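Local coordinates for polysaccharide Lyase Family 6 (Bacteroides cellulosilyticus, PDB 6QPS), which cleaves mannuronic acid-rich alginate and holds a calcium ion, probably acting by beta-elimination as in other polysaccharide lyases, at residues Gly124-Phe129 against Trp184-Asn189; Ile117-Glu122 against Asn164-Cys169. All coordinates share one frame; numbering follows the deposited sequence. Where two conformers were deposited one is given.

Contacts 1 and 2 sit on the same side of the chain's centre, and about 11 Å separates their own centres. Along the chain their segments alternate, Ile-117-Glu-122 and Gly-124-Phe-129 coming first, Asn-164-Cys-169 and Trp-184-Asn-189 later. Two bonds through Ala-127 couple them: its N meets the carbonyl O of Phe-119 at 3.0 Å, and its own O is 3.0 Å from Asn-164 ND2, both probable hydrogen bonds. Contact 2 is buried whereas contact 1 lies at the surface, so together they illustrate how one region of a beta-helix is packed inside and out. Both lie away from the calcium site of Asn-210, Glu-213, Glu-242 and Glu-244.

Contact 1: residues Gly124-Phe129 against Trp184-Asn189; sequences GVYASF and WLSADN
Tyr-126 lays the flat of its phenol ring against the side-chain amide of Asn-189, the two planes stacked 26° apart. The amide oxygen does the covering: Asn-189 OD1 stands 3.6 Å above the plane of the Tyr-126 ring, over its centre. The nearer, aliphatic part of the asparagine lies toward the phenol end, where Asn-189 CB comes within 3.4 Å of Tyr-126 OH. This overlap follows from the asparagine's first torsion, 174°, which swings CG away from the backbone N and stretches the amide back along the ring, while the tyrosine reaches out from the opposite direction. While the amide stacks on the ring, its rotation is fixed by the hydrogen bond that OD1 accepts from Gly-161 N.

The protein is a parallel beta-helix of the chondroitinase B type, and here the contact joins loops from coils two turns apart: Tyr-126 follows the coil of strand 115-118, Asn-189 that of strand 181-183, and Gly-161 belongs to the loop of the coil between them. On the far face of the phenol ring, the carbonyl oxygen of Gly-124 lies 3.6 Å from the ring plane, displaced toward the rim, so an oxygen lies over each face of the ring.

Its hydroxyl is linked to the other loop through solvent. A water in the plane of the ring sits 2.7 Å from Tyr-126 OH and 2.8 Å from Ser-186 OG, bridging hydroxyls that do not bond directly. Ser-186 opens the type I turn that ends at Asn-189, whose N donates to Ser-186 O at 3.0 Å; the same N also makes a weak, bent bond to Ser-186 OG.

Contact 2: residues Ile117-Glu122 against Asn164-Cys169; sequences IDFQGE and NRIDHC
Two groups grip Asp-167 OD2, on strand 165-167, which with Asn-164 just before it brings Ile-166 against Phe-119. His-168 ND1 donates to this oxygen over 2.7 Å in a nearly straight bond (176°) that lies in the imidazole plane and uses the anti lone pair of the carboxylate. Thr-133 OG1 is its second partner. The other carboxylate oxygen, OD1, pairs with Arg-131, and Arg-165 passes its guanidinium face over the same group, with Arg-165 NE 3.4 Å from Asp-167 OD1 but no N-H aimed at it. That gathering of basic groups would probably favour the ionised aspartate.

The residues that meet across the contact are different ones. In this parallel beta-helix, Phe-119 leaves the end of strand 115-118 and turns into the interior between the faces, where Asn-164 and Ile-166 of the following coil lie against it and Ile-94 packs from the preceding one. With CG beside its backbone N (chi1 -79°), the phenyl ring extends past Asn-164, ring and amide running alongside each other and pointing opposite ways. Phe-119 CD2 is 3.9 Å from Asn-164 ND2, and ring and amide planes are inclined by 43°. The amide is nevertheless well satisfied: besides the bond of ND2 to Ala-127 O, OD1 accepts one from Cys-130 N, which secures both ends of the flat group beside the ring.

Farther along, Phe-119 CZ approaches Ile-166 CD1 at 3.9 Å, though the isoleucine was modelled in two conformers and this distance belongs to one of them. An alanine in place of Phe-119 is likely to open a gap beside the amide and strip the Ile-166 methyl of its aromatic neighbour. Met-132, on strand 131-138, also packs against Ile-166.

Contact 1: residues Gly124-Phe129 against Trp184-Asn189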
# COMPACT_ATOMS: atom_id res chain seq x y z
N GLY A 124 -10.83 -6.48 20.79
CA GLY A 124 -10.73 -5.34 21.69
C GLY A 124 -9.44 -5.28 22.49
O GLY A 124 -9.20 -4.27 23.18
N VAL A 125 -8.60 -6.30 22.41
CA VAL A 125 -7.34 -6.36 23.14
C VAL A 125 -6.24 -6.25 22.09
O VAL A 125 -5.96 -7.22 21.37
CB VAL A 125 -7.20 -7.67 23.92
CG1 VAL A 125 -5.85 -7.69 24.63
CG2 VAL A 125 -8.35 -7.84 24.92
N TYR A 126 -5.61 -5.09 21.99
CA TYR A 126 -4.78 -4.76 20.84
C TYR A 126 -3.29 -4.70 21.17
O TYR A 126 -2.88 -4.52 22.32
CB TYR A 126 -5.17 -3.39 20.23
CG TYR A 126 -6.64 -3.13 20.04
CD1 TYR A 126 -7.41 -3.90 19.18
CD2 TYR A 126 -7.26 -2.11 20.70
CE1 TYR A 126 -8.77 -3.65 19.01
CE2 TYR A 126 -8.60 -1.86 20.54
CZ TYR A 126 -9.35 -2.64 19.70
OH TYR A 126 -10.70 -2.37 19.57
N ALA A 127 -2.48 -4.80 20.12
CA ALA A 127 -1.09 -4.35 20.18
C ALA A 127 -1.03 -2.83 20.07
O ALA A 127 -1.72 -2.23 19.24
CB ALA A 127 -0.30 -4.96 19.02
N SER A 128 -0.15 -2.21 20.85
CA SER A 128 0.22 -0.82 20.64
C SER A 128 1.73 -0.67 20.81
O SER A 128 2.36 -1.39 21.58
CB SER A 128 -0.54 0.14 21.55
OG SER A 128 -0.27 -0.14 22.90
N PHE A 129 2.30 0.24 20.04
CA PHE A 129 3.75 0.48 20.06
C PHE A 129 4.54 -0.80 19.79
O PHE A 129 5.63 -1.00 20.33
CB PHE A 129 4.20 1.16 21.35
CG PHE A 129 3.69 2.55 21.49
CD1 PHE A 129 2.57 2.80 22.24
CD2 PHE A 129 4.32 3.61 20.85
CE1 PHE A 129 2.08 4.10 22.37
CE2 PHE A 129 3.83 4.90 20.97
CZ PHE A 129 2.72 5.14 21.73
N TRP A 184 -6.90 -2.87 9.84
CA TRP A 184 -8.26 -3.07 10.32
C TRP A 184 -8.69 -1.92 11.19
O TRP A 184 -7.99 -1.56 12.14
CB TRP A 184 -8.31 -4.32 11.19
CG TRP A 184 -8.10 -5.63 10.47
CD1 TRP A 184 -6.92 -6.28 10.29
CD2 TRP A 184 -9.12 -6.47 9.89
NE1 TRP A 184 -7.13 -7.47 9.62
CE2 TRP A 184 -8.46 -7.61 9.38
CE3 TRP A 184 -10.51 -6.37 9.76
CZ2 TRP A 184 -9.15 -8.63 8.73
CZ3 TRP A 184 -11.18 -7.39 9.13
CH2 TRP A 184 -10.50 -8.50 8.61
N LEU A 185 -9.85 -1.34 10.89
CA LEU A 185 -10.43 -0.27 11.67
C LEU A 185 -11.78 -0.69 12.22
O LEU A 185 -12.53 -1.46 11.60
CB LEU A 185 -10.65 0.97 10.81
CG LEU A 185 -9.51 1.39 9.90
CD1 LEU A 185 -9.96 2.56 9.01
CD2 LEU A 185 -8.26 1.79 10.66
N SER A 186 -12.10 -0.19 13.41
CA SER A 186 -13.43 -0.37 13.96
C SER A 186 -13.92 0.95 14.50
O SER A 186 -13.13 1.88 14.69
CB SER A 186 -13.43 -1.39 15.10
OG SER A 186 -12.70 -0.88 16.20
N ALA A 187 -15.22 1.01 14.84
CA ALA A 187 -15.81 2.26 15.28
C ALA A 187 -15.09 2.81 16.50
O ALA A 187 -14.97 4.03 16.66
CB ALA A 187 -17.30 2.05 15.59
N ASP A 188 -14.63 1.93 17.39
CA ASP A 188 -13.93 2.40 18.59
C ASP A 188 -12.39 2.26 18.52
O ASP A 188 -11.72 2.68 19.47
CB ASP A 188 -14.52 1.72 19.83
CG ASP A 188 -16.05 1.94 19.95
OD1 ASP A 188 -16.80 0.93 20.10
OD2 ASP A 188 -16.52 3.11 19.91
N ASN A 189 -11.81 1.71 17.42
CA ASN A 189 -10.36 1.67 17.23
C ASN A 189 -10.07 1.90 15.75
O ASN A 189 -9.83 0.96 14.98
CB ASN A 189 -9.77 0.36 17.74
CG ASN A 189 -8.30 0.22 17.43
OD1 ASN A 189 -7.85 -0.79 16.90
ND2 ASN A 189 -7.53 1.24 17.76
O HOH W 1 -12.49 -3.23 17.69

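Contact 2: residues Ile117-Glu122 against Asn164-Cys169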
# COMPACT_ATOMS: atom_id res chain seq x y z
N ILE A 117 -0.89 -13.58 10.72
CA ILE A 117 -0.29 -12.75 11.77
C ILE A 117 -1.23 -11.57 12.02
O ILE A 117 -1.56 -10.83 11.09
CB ILE A 117 1.11 -12.23 11.38
CG1 ILE A 117 2.05 -13.38 11.04
CG2 ILE A 117 1.68 -11.32 12.47
CD1 ILE A 117 3.41 -12.91 10.49
N ASP A 118 -1.66 -11.39 13.27
CA ASP A 118 -2.69 -10.40 13.64
C ASP A 118 -2.24 -9.68 14.91
O ASP A 118 -1.74 -10.31 15.84
CB ASP A 118 -4.04 -11.11 13.84
CG ASP A 118 -5.24 -10.19 13.71
OD1 ASP A 118 -5.09 -8.98 13.44
OD2 ASP A 118 -6.36 -10.72 13.91
N PHE A 119 -2.47 -8.37 14.94
CA PHE A 119 -2.07 -7.49 16.04
C PHE A 119 -3.20 -7.28 17.06
O PHE A 119 -3.36 -6.18 17.64
CB PHE A 119 -1.53 -6.17 15.49
CG PHE A 119 -0.08 -6.24 14.97
CD1 PHE A 119 0.24 -6.94 13.81
CD2 PHE A 119 0.95 -5.58 15.63
CE1 PHE A 119 1.56 -7.00 13.35
CE2 PHE A 119 2.28 -5.64 15.13
CZ PHE A 119 2.56 -6.37 14.01
N GLN A 120 -3.96 -8.34 17.33
CA GLN A 120 -5.03 -8.35 18.31
C GLN A 120 -5.12 -9.75 18.91
O GLN A 120 -4.91 -10.75 18.21
CB GLN A 120 -6.37 -7.99 17.62
CG GLN A 120 -7.61 -8.06 18.48
CD GLN A 120 -8.87 -7.74 17.72
OE1 GLN A 120 -9.55 -6.76 18.01
NE2 GLN A 120 -9.22 -8.58 16.75
N GLY A 121 -5.40 -9.81 20.20
CA GLY A 121 -5.75 -11.06 20.85
C GLY A 121 -7.24 -11.29 20.75
O GLY A 121 -7.79 -11.36 19.64
N GLU A 122 -7.91 -11.40 21.89
CA GLU A 122 -9.36 -11.31 21.90
C GLU A 122 -9.78 -9.98 21.28
O GLU A 122 -9.06 -8.99 21.34
CB GLU A 122 -9.88 -11.43 23.33
CG GLU A 122 -11.41 -11.44 23.47
CD GLU A 122 -12.07 -12.56 22.65
OE1 GLU A 122 -12.39 -12.31 21.48
OE2 GLU A 122 -12.23 -13.68 23.19
N ASN A 164 1.56 1.10 15.84
CA ASN A 164 2.38 -0.04 15.45
C ASN A 164 3.15 0.29 14.18
O ASN A 164 2.87 1.28 13.49
CB ASN A 164 1.50 -1.27 15.28
CG ASN A 164 0.83 -1.68 16.60
OD1 ASN A 164 1.48 -1.68 17.65
ND2 ASN A 164 -0.45 -2.05 16.54
N ARG A 165 4.18 -0.52 13.91
CA ARG A 165 5.09 -0.25 12.81
C ARG A 165 5.50 -1.55 12.12
O ARG A 165 5.86 -2.53 12.77
CB ARG A 165 6.34 0.50 13.31
CG ARG A 165 7.35 0.89 12.20
CD ARG A 165 8.47 1.78 12.78
NE ARG A 165 9.43 2.08 11.72
CZ ARG A 165 10.73 2.25 11.89
NH1 ARG A 165 11.26 2.20 13.10
NH2 ARG A 165 11.51 2.44 10.83
N ILE A 166 5.45 -1.53 10.79
CA ILE A 166 5.99 -2.58 9.93
C ILE A 166 7.09 -1.93 9.08
O ILE A 166 6.79 -1.04 8.28
CB ILE A 166 4.91 -3.16 9.00
CG1 ILE A 166 3.65 -3.60 9.77
CG2 ILE A 166 5.48 -4.32 8.16
CD1 ILE A 166 3.85 -4.70 10.75
N ASP A 167 8.33 -2.38 9.21
CA ASP A 167 9.42 -1.71 8.50
C ASP A 167 10.56 -2.65 8.12
O ASP A 167 10.87 -3.63 8.81
CB ASP A 167 9.97 -0.51 9.32
CG ASP A 167 10.72 -0.96 10.57
OD1 ASP A 167 10.06 -1.22 11.60
OD2 ASP A 167 11.98 -1.13 10.53
N HIS A 168 11.21 -2.30 7.02
CA HIS A 168 12.39 -3.04 6.56
C HIS A 168 12.10 -4.53 6.37
O HIS A 168 12.99 -5.37 6.53
CB HIS A 168 13.61 -2.79 7.45
CG HIS A 168 14.03 -1.35 7.49
ND1 HIS A 168 13.58 -0.47 8.45
CD2 HIS A 168 14.86 -0.64 6.68
CE1 HIS A 168 14.11 0.72 8.23
NE2 HIS A 168 14.89 0.65 7.16
N CYS A 169 10.89 -4.86 5.94
CA CYS A 169 10.48 -6.24 5.67
C CYS A 169 10.40 -6.50 4.17
O CYS A 169 10.40 -5.57 3.35
CB CYS A 169 9.12 -6.53 6.31
SG CYS A 169 9.10 -6.58 8.14